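Local coordinates for protein BSU-2 beta-lactamase (PDB 6W5E) that probably hydrolyses the beta-lactam ring of penicillin-type antibiotics, as a class D serine beta-lactamase of a Gram-positive bacterium, at residues Met37-Glu42 with Phe61-Lys66; Asp47-Leu52 with Val241-Asp246; Asp207-Tyr212 with Gly229-Glu234. One frame throughout, in Å; residues are numbered along the deposited sequence.

In the fold
All three contacts reach one six-stranded antiparallel sheet of the penicillin-binding transpeptidase and beta-lactamase fold. Contact 2 is the most buried: it pairs strands 48-54 and 236-244 through a ladder of backbone bonds, with apolar side chains and hydrogen-bonded Thr and Asn residues buried on its faces. Contact 1, about 9 Å away between centres, lies at the outer strand 59-63, where a loop is held by aromatic and apolar packing rather than backbone pairing; it touches contact 2 through Tyr63 O and Thr49 OG1. Contact 3, about 20 Å from contact 2 between centres, joins the strands of hairpin 209-217/225-233, adding to its ladder a polar surface end with a His-carboxylate bond and bridging water.

Contact 1: residues Met37-Glu42 with Phe61-Lys66; sequences MNVDDE and FVYNRK
Met37 and Val39 pack against Phe61 and Tyr63, laying an N-terminal loop along the outer strand 59-63 of the beta-lactamase sheet. One CH-pi and one sulfur-aromatic contact serve the Phe61 ring. Met37 CB stands over the centre of that ring, 4.3 Å from its centroid and 6° off the normal, while SD makes a Met-aromatic contact, 4.2 Å from Phe61 CD2. The unbranched, flexible methionine lets CB lie over the face while the polarisable sulfur reaches the ring obliquely.

Apolar packing is carried by Val39. Its CG2 meets the edge of the Phe61 ring in plane, 4.0 Å from CE2, and also lies 3.6 Å from Tyr63 CB, so one methyl fills the angle between two aromatic side chains. In both, CB points to the loop and CG is anti to the backbone N (chi1 170° in Phe61, 165° in Tyr63).

Polar groups order the loop itself. Asn38 OD1 accepts from Asp40 N at 3.0 Å, an Asx turn that leads into the 3-10 segment 40-42. Behind the loop, helix 248-261 offers Ile258 to Met37 and Val39. At the exposed end Asp40 crosses Tyr63 at about a right angle, its OD1 3.5 Å from CE1.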
loop_
_atom_site.group_PDB
_atom_site.type_symbol
_atom_site.label_atom_id
_atom_site.label_comp_id
_atom_site.label_asym_id
_atom_site.label_seq_id
_atom_site.Cartn_x
_atom_site.Cartn_y
_atom_site.Cartn_z
ATOM N N MET A 37 21.680 -6.973 5.452
ATOM C CA MET A 37 20.625 -7.226 6.426
ATOM C C MET A 37 20.267 -8.706 6.526
ATOM O O MET A 37 20.573 -9.518 5.651
ATOM C CB MET A 37 19.342 -6.489 6.052
ATOM C CG MET A 37 19.488 -5.025 5.783
ATOM S SD MET A 37 17.927 -4.424 5.110
ATOM C CE MET A 37 16.782 -4.776 6.445
ATOM N N ASN A 38 19.553 -9.036 7.600
ATOM C CA ASN A 38 18.907 -10.334 7.751
ATOM C C ASN A 38 17.622 -10.129 8.537
ATOM O O ASN A 38 17.628 -9.429 9.551
ATOM C CB ASN A 38 19.817 -11.306 8.506
ATOM C CG ASN A 38 19.280 -12.714 8.494
ATOM O OD1 ASN A 38 18.379 -13.051 9.262
ATOM N ND2 ASN A 38 19.838 -13.553 7.619
ATOM N N VAL A 39 16.526 -10.735 8.074
ATOM C CA VAL A 39 15.229 -10.589 8.734
ATOM C C VAL A 39 14.578 -11.945 9.004
ATOM O O VAL A 39 13.375 -12.011 9.278
ATOM C CB VAL A 39 14.279 -9.643 7.964
ATOM C CG1 VAL A 39 14.925 -8.273 7.772
ATOM C CG2 VAL A 39 13.874 -10.250 6.626
ATOM N N ASP A 40 15.362 -13.031 8.937
ATOM C CA ASP A 40 14.810 -14.379 9.099
ATOM C C ASP A 40 13.927 -14.484 10.334
ATOM O O ASP A 40 12.855 -15.099 10.291
ATOM C CB ASP A 40 15.932 -15.405 9.259
ATOM C CG ASP A 40 16.684 -15.681 7.984
ATOM O OD1 ASP A 40 16.411 -15.052 6.944
ATOM O OD2 ASP A 40 17.581 -16.545 8.041
ATOM N N ASP A 41 14.370 -13.925 11.463
ATOM C CA ASP A 41 13.639 -14.239 12.688
ATOM C C ASP A 41 12.312 -13.504 12.808
ATOM O O ASP A 41 11.521 -13.828 13.698
ATOM C CB ASP A 41 14.500 -14.130 13.958
ATOM C CG ASP A 41 14.913 -12.717 14.305
ATOM O OD1 ASP A 41 14.421 -11.732 13.724
ATOM O OD2 ASP A 41 15.769 -12.602 15.210
ATOM N N GLU A 42 12.031 -12.557 11.919
ATOM C CA GLU A 42 10.715 -11.945 11.878
ATOM C C GLU A 42 9.680 -12.860 11.244
ATOM O O GLU A 42 8.480 -12.622 11.410
ATOM C CB GLU A 42 10.763 -10.652 11.070
ATOM C CG GLU A 42 11.702 -9.603 11.613
ATOM C CD GLU A 42 11.201 -8.948 12.873
ATOM O OE1 GLU A 42 9.984 -8.996 13.147
ATOM O OE2 GLU A 42 12.035 -8.344 13.573
ATOM N N PHE A 61 17.013 -5.343 -1.148
ATOM C CA PHE A 61 17.095 -6.555 -0.346
ATOM C C PHE A 61 15.761 -7.284 -0.412
ATOM O O PHE A 61 14.701 -6.662 -0.291
ATOM C CB PHE A 61 17.402 -6.199 1.113
ATOM C CG PHE A 61 17.262 -7.350 2.064
ATOM C CD1 PHE A 61 18.251 -8.309 2.154
ATOM C CD2 PHE A 61 16.142 -7.475 2.875
ATOM C CE1 PHE A 61 18.132 -9.374 3.029
ATOM C CE2 PHE A 61 16.019 -8.541 3.756
ATOM C CZ PHE A 61 17.013 -9.487 3.825
ATOM N N VAL A 62 15.811 -8.604 -0.596
ATOM C CA VAL A 62 14.610 -9.435 -0.685
ATOM C C VAL A 62 14.788 -10.653 0.211
ATOM O O VAL A 62 15.695 -11.464 -0.018
ATOM C CB VAL A 62 14.328 -9.895 -2.127
ATOM C CG1 VAL A 62 13.070 -10.759 -2.171
ATOM C CG2 VAL A 62 14.196 -8.709 -3.070
ATOM N N TYR A 63 13.925 -10.787 1.218
ATOM C CA TYR A 63 13.779 -12.030 1.964
ATOM C C TYR A 63 12.663 -12.859 1.338
ATOM O O TYR A 63 11.545 -12.361 1.152
ATOM C CB TYR A 63 13.448 -11.753 3.436
ATOM C CG TYR A 63 12.941 -12.987 4.155
ATOM C CD1 TYR A 63 13.829 -13.946 4.648
ATOM C CD2 TYR A 63 11.574 -13.219 4.309
ATOM C CE1 TYR A 63 13.359 -15.101 5.287
ATOM C CE2 TYR A 63 11.103 -14.364 4.934
ATOM C CZ TYR A 63 11.993 -15.297 5.422
ATOM O OH TYR A 63 11.512 -16.427 6.046
ATOM N N ASN A 64 12.976 -14.122 1.016
ATOM C CA ASN A 64 12.045 -15.076 0.414
ATOM C C ASN A 64 11.718 -14.688 -1.026
ATOM O O ASN A 64 10.628 -14.183 -1.333
ATOM C CB ASN A 64 10.789 -15.285 1.268
ATOM C CG ASN A 64 9.988 -16.496 0.838
ATOM O OD1 ASN A 64 10.191 -17.029 -0.254
ATOM N ND2 ASN A 64 9.065 -16.926 1.684
ATOM N N ARG A 65 12.665 -14.970 -1.919
ATOM C CA ARG A 65 12.533 -14.585 -3.319
ATOM C C ARG A 65 11.351 -15.284 -3.986
ATOM O O ARG A 65 10.651 -14.681 -4.814
ATOM C CB ARG A 65 13.849 -14.903 -4.033
ATOM C CG ARG A 65 13.816 -14.831 -5.535
ATOM C CD ARG A 65 13.913 -13.396 -6.011
ATOM N NE ARG A 65 14.939 -12.638 -5.302
ATOM C CZ ARG A 65 15.444 -11.488 -5.739
ATOM N NH1 ARG A 65 15.024 -10.980 -6.894
ATOM N NH2 ARG A 65 16.365 -10.853 -5.031
ATOM N N LYS A 66 11.111 -16.557 -3.650
ATOM C CA LYS A 66 9.994 -17.276 -4.258
ATOM C C LYS A 66 8.675 -16.570 -3.987
ATOM O O LYS A 66 7.902 -16.290 -4.913
ATOM C CB LYS A 66 9.930 -18.709 -3.734
ATOM C CG LYS A 66 8.757 -19.489 -4.313
ATOM C CD LYS A 66 8.733 -20.926 -3.810
ATOM C CE LYS A 66 9.391 -21.867 -4.804
ATOM N NZ LYS A 66 9.455 -23.259 -4.286
#

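Contact 2: residues Asp47-Leu52 with Val241-Asp246; sequences DGTFIL and VTNVDD
Thr49 and Asn243 form one of two hydrogen-bonded pairs in an antiparallel ladder between strands 48-52 and 241-244, deep in the beta-lactamase sheet. Thr49 N gives to Asn243 O at 2.8 Å and Asn243 N returns to Thr49 O at 3.1 Å; Ile51 and Val241 repeat this. The tight point is Gly48 opposite Val244, CA atoms 4.1 Å apart: a CB on Gly48 would clash with Val244 CG1, so glycine fits. Thr242 OG1, bonded to Thr255, lies in plane at the Phe50 ring edge, 3.2 Å from CD1. On the other face Thr49 CG2 rests on Asn243 CB at 3.8 Å; Thr49 OG1 bonds Tyr63 O and Asn243 OD1 accepts from Arg67 and Gln72.

On the solvent side pairing ends with Asp245 N bonded to Asp47 O at 2.9 Å, Asp245 centring an inverse gamma turn. A looser, bent bond follows: with CG between backbone N and carbonyl carbon (chi1 74°), Asp245 offers OD1 to Asp47 N at 2.9 Å, the donor 48° above the carboxylate plane and the N-H...O angle 136°.

Helix 248-261 covers the face of Phe50, Thr242 and Val244; Pro172 of helix 172-184 meets Thr49, Ile51 and Val241; strands 59-63 and 225-233 flank the pair.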
loop_
_atom_site.group_PDB
_atom_site.type_symbol
_atom_site.label_atom_id
_atom_site.label_comp_id
_atom_site.label_asym_id
_atom_site.label_seq_id
_atom_site.Cartn_x
_atom_site.Cartn_y
_atom_site.Cartn_z
ATOM N N ASP A 47 4.707 -17.554 6.879
ATOM C CA ASP A 47 5.012 -17.645 5.454
ATOM C C ASP A 47 4.959 -16.227 4.890
ATOM O O ASP A 47 3.879 -15.641 4.775
ATOM C CB ASP A 47 3.968 -18.542 4.790
ATOM C CG ASP A 47 4.391 -19.026 3.420
ATOM O OD1 ASP A 47 5.479 -18.632 2.960
ATOM O OD2 ASP A 47 3.629 -19.798 2.796
ATOM N N GLY A 48 6.110 -15.648 4.561
ATOM C CA GLY A 48 6.089 -14.245 4.187
ATOM C C GLY A 48 7.304 -13.829 3.391
ATOM O O GLY A 48 8.258 -14.591 3.215
ATOM N N THR A 49 7.256 -12.582 2.917
ATOM C CA THR A 49 8.358 -11.969 2.192
ATOM C C THR A 49 8.505 -10.519 2.643
ATOM O O THR A 49 7.547 -9.890 3.101
ATOM C CB THR A 49 8.151 -12.090 0.673
ATOM O OG1 THR A 49 9.243 -11.492 -0.028
ATOM C CG2 THR A 49 6.863 -11.408 0.251
ATOM N N PHE A 50 9.729 -10.005 2.544
ATOM C CA PHE A 50 10.030 -8.619 2.875
ATOM C C PHE A 50 10.998 -8.088 1.832
ATOM O O PHE A 50 11.989 -8.751 1.505
ATOM C CB PHE A 50 10.682 -8.517 4.264
ATOM C CG PHE A 50 11.156 -7.130 4.615
ATOM C CD1 PHE A 50 10.249 -6.146 4.989
ATOM C CD2 PHE A 50 12.504 -6.818 4.590
ATOM C CE1 PHE A 50 10.682 -4.884 5.317
ATOM C CE2 PHE A 50 12.945 -5.547 4.924
ATOM C CZ PHE A 50 12.037 -4.584 5.290
ATOM N N ILE A 51 10.710 -6.892 1.322
ATOM C CA ILE A 51 11.529 -6.237 0.310
ATOM C C ILE A 51 11.844 -4.830 0.788
ATOM O O ILE A 51 10.939 -4.107 1.214
ATOM C CB ILE A 51 10.804 -6.171 -1.045
ATOM C CG1 ILE A 51 10.355 -7.566 -1.488
ATOM C CG2 ILE A 51 11.721 -5.523 -2.071
ATOM C CD1 ILE A 51 9.171 -7.547 -2.401
ATOM N N LEU A 52 13.119 -4.439 0.714
ATOM C CA LEU A 52 13.541 -3.098 1.111
ATOM C C LEU A 52 14.448 -2.535 0.031
ATOM O O LEU A 52 15.483 -3.132 -0.290
ATOM C CB LEU A 52 14.257 -3.110 2.465
ATOM C CG LEU A 52 14.524 -1.729 3.073
ATOM C CD1 LEU A 52 13.212 -1.005 3.373
ATOM C CD2 LEU A 52 15.388 -1.851 4.325
ATOM N N VAL A 241 8.002 -3.485 1.070
ATOM C CA VAL A 241 6.816 -4.309 0.881
ATOM C C VAL A 241 6.949 -5.528 1.776
ATOM O O VAL A 241 7.946 -6.256 1.703
ATOM C CB VAL A 241 6.673 -4.760 -0.586
ATOM C CG1 VAL A 241 5.631 -5.864 -0.725
ATOM C CG2 VAL A 241 6.287 -3.584 -1.467
ATOM N N THR A 242 5.938 -5.763 2.605
ATOM C CA THR A 242 5.831 -6.969 3.413
ATOM C C THR A 242 4.530 -7.674 3.073
ATOM O O THR A 242 3.483 -7.031 2.944
ATOM C CB THR A 242 5.855 -6.616 4.896
ATOM O OG1 THR A 242 7.060 -5.900 5.169
ATOM C CG2 THR A 242 5.801 -7.876 5.763
ATOM N N ASN A 243 4.602 -8.995 2.907
ATOM C CA ASN A 243 3.432 -9.787 2.549
ATOM C C ASN A 243 3.509 -11.108 3.301
ATOM O O ASN A 243 4.579 -11.722 3.354
ATOM C CB ASN A 243 3.408 -10.010 1.027
ATOM C CG ASN A 243 2.500 -11.134 0.606
ATOM O OD1 ASN A 243 2.940 -12.273 0.472
ATOM N ND2 ASN A 243 1.225 -10.825 0.386
ATOM N N VAL A 244 2.390 -11.531 3.902
ATOM C CA VAL A 244 2.371 -12.665 4.823
ATOM C C VAL A 244 1.071 -13.453 4.671
ATOM O O VAL A 244 0.042 -12.932 4.228
ATOM C CB VAL A 244 2.541 -12.232 6.307
ATOM C CG1 VAL A 244 3.923 -11.661 6.568
ATOM C CG2 VAL A 244 1.452 -11.235 6.704
ATOM N N ASP A 245 1.123 -14.722 5.093
ATOM C CA ASP A 245 -0.068 -15.554 5.243
ATOM C C ASP A 245 -0.714 -15.317 6.607
ATOM O O ASP A 245 -0.938 -16.258 7.376
ATOM C CB ASP A 245 0.278 -17.040 5.010
ATOM C CG ASP A 245 1.047 -17.673 6.174
ATOM O OD1 ASP A 245 1.867 -16.977 6.805
ATOM O OD2 ASP A 245 0.832 -18.879 6.455
ATOM N N ASP A 246 -1.031 -14.059 6.902
ATOM C CA ASP A 246 -1.497 -13.604 8.208
ATOM C C ASP A 246 -2.138 -12.243 7.965
ATOM O O ASP A 246 -2.324 -11.837 6.816
ATOM C CB ASP A 246 -0.314 -13.546 9.184
ATOM C CG ASP A 246 -0.717 -13.727 10.642
ATOM O OD1 ASP A 246 -1.831 -13.329 11.036
ATOM O OD2 ASP A 246 0.106 -14.260 11.416
#

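Contact 3: residues Asp207-Tyr212 with Gly229-Glu234; sequences DHYTLY and GFIKTE
His208 CG and Glu234 CG each stand anti to their own carbonyl carbon (chi1 -52° and -68°), and the glutamate chain runs on extended, bringing its carboxylate to the imidazole. His208 ND1 donates to Glu234 OE2 at 2.7 Å. The oxygen lies in the ring plane, whereas the nitrogen stands above the carboxylate plane, the two flat groups being almost perpendicular (87°). A carboxylate this near would be expected to favour the protonated imidazole. Beside this bond a water bridges His208 O to Glu234 N, tying the polar residues together at the exposed end of the hairpin.

Further along, strands 209-212 and 229-233 are zipped by reciprocal bonds of Thr210 with Lys232 and of Tyr212 with Phe230. The aromatic pair of the latter meets obliquely, and Phe230 CD1 reaches Tyr212 CB at 3.6 Å. On the same face the Lys232 chain uses its length to lay CE 3.4 Å from Tyr212 OH, at the edge of that ring; the accompanying bond from NZ is weak. Ile231 turns to the other face, where its CD1 touches Tyr209 CD2 at 3.9 Å and its CB lies 4.3 Å from Leu211 CD1. Gly229 fits where a CB would collide with Tyr212 O and the preceding carbonyl.

Strand 202-205 runs beside 209-212 and strand 236-244 beside 229-233, where Tyr238 meets Ile231; helix 172-184 packs on Phe230 through Leu182 and Ala183.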
loop_
_atom_site.group_PDB
_atom_site.type_symbol
_atom_site.label_atom_id
_atom_site.label_comp_id
_atom_site.label_asym_id
_atom_site.label_seq_id
_atom_site.Cartn_x
_atom_site.Cartn_y
_atom_site.Cartn_z
ATOM N N ASP A 207 10.552 13.080 14.784
ATOM C CA ASP A 207 11.489 14.188 14.649
ATOM C C ASP A 207 12.484 13.951 13.520
ATOM O O ASP A 207 12.968 14.912 12.911
ATOM C CB ASP A 207 12.250 14.397 15.958
ATOM C CG ASP A 207 11.346 14.813 17.098
ATOM O OD1 ASP A 207 10.496 15.701 16.887
ATOM O OD2 ASP A 207 11.488 14.254 18.206
ATOM N N HIS A 208 12.798 12.693 13.223
ATOM C CA HIS A 208 13.872 12.364 12.300
ATOM C C HIS A 208 13.442 11.463 11.154
ATOM O O HIS A 208 14.283 11.107 10.322
ATOM C CB HIS A 208 15.041 11.712 13.057
ATOM C CG HIS A 208 15.505 12.502 14.241
ATOM N ND1 HIS A 208 16.071 13.751 14.120
ATOM C CD2 HIS A 208 15.473 12.228 15.567
ATOM C CE1 HIS A 208 16.376 14.212 15.320
ATOM N NE2 HIS A 208 16.024 13.307 16.216
ATOM N N TYR A 209 12.168 11.087 11.084
ATOM C CA TYR A 209 11.706 10.191 10.033
ATOM C C TYR A 209 10.213 10.393 9.829
ATOM O O TYR A 209 9.509 10.884 10.713
ATOM C CB TYR A 209 11.985 8.723 10.387
ATOM C CG TYR A 209 11.048 8.207 11.446
ATOM C CD1 TYR A 209 11.293 8.454 12.787
ATOM C CD2 TYR A 209 9.886 7.509 11.104
ATOM C CE1 TYR A 209 10.428 8.004 13.765
ATOM C CE2 TYR A 209 9.005 7.066 12.071
ATOM C CZ TYR A 209 9.289 7.307 13.402
ATOM O OH TYR A 209 8.423 6.868 14.373
ATOM N N THR A 210 9.737 9.978 8.654
ATOM C CA THR A 210 8.311 9.885 8.366
ATOM C C THR A 210 8.046 8.514 7.773
ATOM O O THR A 210 8.693 8.125 6.793
ATOM C CB THR A 210 7.835 10.981 7.389
ATOM O OG1 THR A 210 8.174 12.268 7.915
ATOM C CG2 THR A 210 6.327 10.915 7.203
ATOM N N LEU A 211 7.109 7.781 8.371
ATOM C CA LEU A 211 6.724 6.459 7.893
ATOM C C LEU A 211 5.428 6.594 7.100
ATOM O O LEU A 211 4.429 7.117 7.616
ATOM C CB LEU A 211 6.538 5.493 9.063
ATOM C CG LEU A 211 6.019 4.103 8.683
ATOM C CD1 LEU A 211 7.028 3.360 7.821
ATOM C CD2 LEU A 211 5.689 3.306 9.934
ATOM N N TYR A 212 5.450 6.127 5.854
ATOM C CA TYR A 212 4.282 6.099 4.988
ATOM C C TYR A 212 3.928 4.647 4.710
ATOM O O TYR A 212 4.813 3.837 4.412
ATOM C CB TYR A 212 4.583 6.742 3.631
ATOM C CG TYR A 212 5.109 8.159 3.663
ATOM C CD1 TYR A 212 6.452 8.426 3.906
ATOM C CD2 TYR A 212 4.271 9.228 3.388
ATOM C CE1 TYR A 212 6.932 9.732 3.908
ATOM C CE2 TYR A 212 4.744 10.532 3.373
ATOM C CZ TYR A 212 6.069 10.779 3.640
ATOM O OH TYR A 212 6.535 12.078 3.633
ATOM N N GLY A 229 4.879 0.551 1.516
ATOM C CA GLY A 229 5.056 1.991 1.660
ATOM C C GLY A 229 6.518 2.388 1.547
ATOM O O GLY A 229 7.296 1.761 0.828
ATOM N N PHE A 230 6.858 3.469 2.242
ATOM C CA PHE A 230 8.218 3.972 2.204
ATOM C C PHE A 230 8.479 4.760 3.473
ATOM O O PHE A 230 7.554 5.164 4.177
ATOM C CB PHE A 230 8.534 4.783 0.932
ATOM C CG PHE A 230 7.344 5.448 0.305
ATOM C CD1 PHE A 230 6.818 6.620 0.826
ATOM C CD2 PHE A 230 6.753 4.902 -0.824
ATOM C CE1 PHE A 230 5.724 7.225 0.235
ATOM C CE2 PHE A 230 5.660 5.511 -1.417
ATOM C CZ PHE A 230 5.146 6.672 -0.881
ATOM N N ILE A 231 9.759 4.954 3.774
ATOM C CA ILE A 231 10.163 5.699 4.959
ATOM C C ILE A 231 11.205 6.727 4.562
ATOM O O ILE A 231 12.160 6.411 3.842
ATOM C CB ILE A 231 10.659 4.787 6.104
ATOM C CG1 ILE A 231 11.097 5.634 7.302
ATOM C CG2 ILE A 231 11.790 3.831 5.646
ATOM C CD1 ILE A 231 11.173 4.863 8.586
ATOM N N LYS A 232 11.004 7.961 5.004
ATOM C CA LYS A 232 11.951 9.036 4.768
ATOM C C LYS A 232 12.729 9.244 6.056
ATOM O O LYS A 232 12.127 9.385 7.123
ATOM C CB LYS A 232 11.196 10.311 4.390
ATOM C CG LYS A 232 12.068 11.550 4.307
ATOM C CD LYS A 232 11.328 12.742 3.695
ATOM C CE LYS A 232 9.833 12.751 4.024
ATOM N NZ LYS A 232 9.245 14.127 4.032
ATOM N N THR A 233 14.051 9.201 5.964
ATOM C CA THR A 233 14.933 9.455 7.098
ATOM C C THR A 233 15.884 10.597 6.760
ATOM O O THR A 233 15.886 11.132 5.650
ATOM C CB THR A 233 15.751 8.215 7.497
ATOM O OG1 THR A 233 16.884 8.078 6.622
ATOM C CG2 THR A 233 14.907 6.946 7.444
ATOM N N GLU A 234 16.725 10.946 7.730
ATOM C CA GLU A 234 17.760 11.941 7.498
ATOM C C GLU A 234 18.955 11.379 6.743
ATOM O O GLU A 234 19.894 12.125 6.448
ATOM C CB GLU A 234 18.194 12.567 8.828
ATOM C CG GLU A 234 17.098 13.425 9.440
ATOM C CD GLU A 234 17.372 13.799 10.883
ATOM O OE1 GLU A 234 18.453 13.450 11.399
ATOM O OE2 GLU A 234 16.509 14.457 11.500
HETATM O O HOH W 1 16.916 9.731 10.365
#